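Local atomic coordinates of EcmrR transcriptional regulator (Escherichia coli, PDB entry 6WL5), a protein that acts as a multidrug-sensing MerR-family activator of transcription, its C-terminal domain binding the cationic detergent cetyl-trimethyl-ammonium and probably other drugs. Residues 15-20 with 34-39. Numbering follows the deposited sequence. Where two conformers were deposited one is given.
Sequences IVYSKR and PPIGQE
The ring of Tyr17, the one flat group in the contact, meets Ile36 with its edge: the methyl CG2 of Ile36 sits near the ring plane, 4.0 Å from Tyr17 CE1 and about as far from CD1. Gly37 adds its backbone, its CA lying obliquely to the ring at 3.7 Å from Tyr17 OH. With chi1 at 63°, Tyr17 CG stands between its own backbone N and carbonyl carbon, and the ring reaches out from the strand to the helix. The hydroxyl makes a weak hydrogen bond to OE2 of Glu75, which lines one of the cetyl-trimethyl-ammonium sites, while Leu47, Val77 and Phe89 also touch this side chain. Two residues along, Lys19 presents its aliphatic root, CB lying 4.1 Å from Ile36 CD1. Its chain runs extended from there and carries the ammonium away from the helix. Ile36 thus divides its branches, CG2 to the tyrosine and CD1 to the lysine, and also touches Phe73 and Ile87. A leucine in place of Tyr17 would probably leave Ile36 CG2 without its aromatic neighbour, open a gap beside Gly37 and deprive Glu75 of its weak hydroxyl partner. The join is apolar and small, burying 181 Å² in all; the axes of the two segments come within 9.5 Å and their N-to-C directions differ by 133°. It is helix-on-sheet packing in the GyrI-like small-molecule binding domain: helix 34-43 rests against strand 7-23 of the antiparallel sheet, with the Tyr17 side chain about 7 Å from a bound cetyl-trimethyl-ammonium.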
ATOM      1  N   ILE A  15       3.398   8.614  -9.907  1.00 22.66           N
ATOM      2  CA  ILE A  15       4.836   8.611  -9.694  1.00 24.07           C
ATOM      3  C   ILE A  15       5.042   8.472  -8.203  1.00 21.57           C
ATOM      4  O   ILE A  15       4.368   9.155  -7.420  1.00 23.58           O
ATOM      5  CB  ILE A  15       5.465   9.930 -10.166  1.00 26.59           C
ATOM      6  CG1 ILE A  15       5.082  10.232 -11.613  1.00 30.30           C
ATOM      7  CG2 ILE A  15       6.996   9.903  -9.960  1.00 27.83           C
ATOM      8  CD1 ILE A  15       5.413  11.658 -12.019  1.00 30.86           C
ATOM      9  N   VAL A  16       5.962   7.594  -7.811  1.00 21.23           N
ATOM     10  CA  VAL A  16       6.275   7.380  -6.412  1.00 20.61           C
ATOM     11  C   VAL A  16       7.785   7.371  -6.214  1.00 20.63           C
ATOM     12  O   VAL A  16       8.564   7.086  -7.128  1.00 22.77           O
ATOM     13  CB  VAL A  16       5.698   6.048  -5.873  1.00 20.60           C
ATOM     14  CG1 VAL A  16       4.204   5.976  -6.104  1.00 22.35           C
ATOM     15  CG2 VAL A  16       6.414   4.814  -6.455  1.00 21.96           C
ATOM     16  N   TYR A  17       8.190   7.618  -4.974  1.00 20.90           N
ATOM     17  CA  TYR A  17       9.448   7.091  -4.480  1.00 21.05           C
ATOM     18  C   TYR A  17       9.151   5.814  -3.724  1.00 21.08           C
ATOM     19  O   TYR A  17       8.032   5.630  -3.229  1.00 19.99           O
ATOM     20  CB  TYR A  17      10.242   8.094  -3.650  1.00 22.98           C
ATOM     21  CG  TYR A  17       9.655   8.599  -2.368  1.00 23.48           C
ATOM     22  CD1 TYR A  17       9.760   7.875  -1.185  1.00 22.85           C
ATOM     23  CD2 TYR A  17       9.039   9.841  -2.326  1.00 25.07           C
ATOM     24  CE1 TYR A  17       9.247   8.387   0.008  1.00 24.14           C
ATOM     25  CE2 TYR A  17       8.531  10.343  -1.155  1.00 26.29           C
ATOM     26  CZ  TYR A  17       8.627   9.615  -0.006  1.00 22.95           C
ATOM     27  OH  TYR A  17       8.117  10.179   1.124  1.00 26.63           O
ATOM     28  N   SER A  18      10.126   4.902  -3.712  1.00 21.27           N
ATOM     29  CA  SER A  18       9.851   3.548  -3.250  1.00 21.08           C
ATOM     30  C   SER A  18      11.133   2.852  -2.797  1.00 21.17           C
ATOM     31  O   SER A  18      12.243   3.206  -3.217  1.00 22.68           O
ATOM     32  CB  SER A  18       9.177   2.748  -4.373  1.00 20.83           C
ATOM     33  OG  SER A  18      10.075   2.593  -5.470  1.00 23.01           O
ATOM     34  N   LYS A  19      10.969   1.881  -1.907  1.00 21.23           N
ATOM     35  CA  LYS A  19      12.051   1.002  -1.514  1.00 20.71           C
ATOM     36  C   LYS A  19      11.478  -0.387  -1.295  1.00 20.36           C
ATOM     37  O   LYS A  19      10.404  -0.529  -0.725  1.00 20.09           O
ATOM     38  CB  LYS A  19      12.769   1.497  -0.237  1.00 22.64           C
ATOM     39  CG  LYS A  19      14.069   0.757   0.033  1.00 26.24           C
ATOM     40  CD  LYS A  19      14.929   1.467   1.062  1.00 32.90           C
ATOM     41  CE  LYS A  19      16.180   0.672   1.419  1.00 35.10           C
ATOM     42  NZ  LYS A  19      17.087   1.492   2.287  1.00 37.43           N
ATOM     43  N   ARG A  20      12.183  -1.405  -1.775  1.00 21.84           N
ATOM     44  CA  ARG A  20      11.722  -2.781  -1.718  1.00 22.44           C
ATOM     45  C   ARG A  20      12.592  -3.589  -0.767  1.00 21.37           C
ATOM     46  O   ARG A  20      13.814  -3.376  -0.682  1.00 24.05           O
ATOM     47  CB  ARG A  20      11.758  -3.399  -3.119  1.00 22.56           C
ATOM     48  CG  ARG A  20      11.090  -4.743  -3.197  1.00 21.68           C
ATOM     49  CD  ARG A  20      10.717  -5.036  -4.635  1.00 22.71           C
ATOM     50  NE  ARG A  20      10.213  -6.391  -4.809  1.00 21.98           N
ATOM     51  CZ  ARG A  20       9.787  -6.845  -5.969  1.00 22.45           C
ATOM     52  NH1 ARG A  20       9.801  -6.028  -7.028  1.00 26.71           N
ATOM     53  NH2 ARG A  20       9.330  -8.086  -6.091  1.00 24.37           N
ATOM     54  N   PRO A  34       9.950   5.068   8.318  1.00 19.94           N
ATOM     55  CA  PRO A  34      10.240   6.489   8.556  1.00 19.92           C
ATOM     56  C   PRO A  34      11.521   6.958   7.884  1.00 19.99           C
ATOM     57  O   PRO A  34      11.538   8.082   7.375  1.00 22.84           O
ATOM     58  CB  PRO A  34      10.297   6.588  10.089  1.00 20.74           C
ATOM     59  CG  PRO A  34       9.333   5.528  10.527  1.00 19.08           C
ATOM     60  CD  PRO A  34       9.562   4.369   9.554  1.00 19.98           C
ATOM     61  N   PRO A  35      12.628   6.194   7.919  1.00 20.97           N
ATOM     62  CA  PRO A  35      13.866   6.695   7.296  1.00 24.99           C
ATOM     63  C   PRO A  35      13.757   6.985   5.806  1.00 24.46           C
ATOM     64  O   PRO A  35      14.550   7.772   5.267  1.00 28.71           O
ATOM     65  CB  PRO A  35      14.871   5.561   7.557  1.00 27.95           C
ATOM     66  CG  PRO A  35      14.395   4.913   8.826  1.00 24.91           C
ATOM     67  CD  PRO A  35      12.883   4.986   8.744  1.00 20.87           C
ATOM     68  N   ILE A  36      12.836   6.329   5.110  1.00 24.13           N
ATOM     69  CA  ILE A  36      12.770   6.448   3.658  1.00 22.72           C
ATOM     70  C   ILE A  36      12.417   7.872   3.266  1.00 23.41           C
ATOM     71  O   ILE A  36      13.091   8.498   2.428  1.00 24.87           O
ATOM     72  CB  ILE A  36      11.716   5.475   3.111  1.00 23.12           C
ATOM     73  CG1 ILE A  36      12.083   4.044   3.482  1.00 24.31           C
ATOM     74  CG2 ILE A  36      11.614   5.609   1.580  1.00 24.61           C
ATOM     75  CD1 ILE A  36      10.986   3.055   3.090  1.00 21.44           C
ATOM     76  N   GLY A  37      11.326   8.386   3.838  1.00 25.69           N
ATOM     77  CA  GLY A  37      10.925   9.746   3.543  1.00 24.37           C
ATOM     78  C   GLY A  37      11.986  10.749   3.931  1.00 26.47           C
ATOM     79  O   GLY A  37      12.258  11.696   3.195  1.00 27.82           O
ATOM     80  N   GLN A  38      12.593  10.548   5.098  1.00 26.21           N
ATOM     81  CA  GLN A  38      13.632  11.454   5.554  1.00 29.12           C
ATOM     82  C   GLN A  38      14.761  11.509   4.537  1.00 28.72           C
ATOM     83  O   GLN A  38      15.255  12.593   4.185  1.00 31.38           O
ATOM     84  CB  GLN A  38      14.170  10.944   6.886  1.00 31.74           C
ATOM     85  CG  GLN A  38      13.223  11.039   8.093  1.00 31.40           C
ATOM     86  CD  GLN A  38      12.593  12.420   8.250  1.00 35.99           C
ATOM     87  OE1 GLN A  38      11.362  12.564   8.190  1.00 40.52           O
ATOM     88  NE2 GLN A  38      13.425  13.433   8.453  1.00 38.39           N
ATOM     89  N   GLU A  39      15.200  10.352   4.046  0.55 28.00           N
ATOM     90  CA  GLU A  39      16.391  10.362   3.202  0.55 29.10           C
ATOM     91  C   GLU A  39      16.078  10.865   1.800  0.55 29.75           C
ATOM     92  O   GLU A  39      16.864  11.630   1.225  0.55 31.71           O
ATOM     93  CB  GLU A  39      17.047   8.980   3.164  0.55 32.26           C
ATOM     94  CG  GLU A  39      17.790   8.596   4.466  0.55 36.67           C
ATOM     95  CD  GLU A  39      18.777   9.654   4.964  0.55 41.43           C
ATOM     96  OE1 GLU A  39      19.787   9.916   4.279  0.55 43.88           O
ATOM     97  OE2 GLU A  39      18.553  10.225   6.053  0.55 42.78           O
TER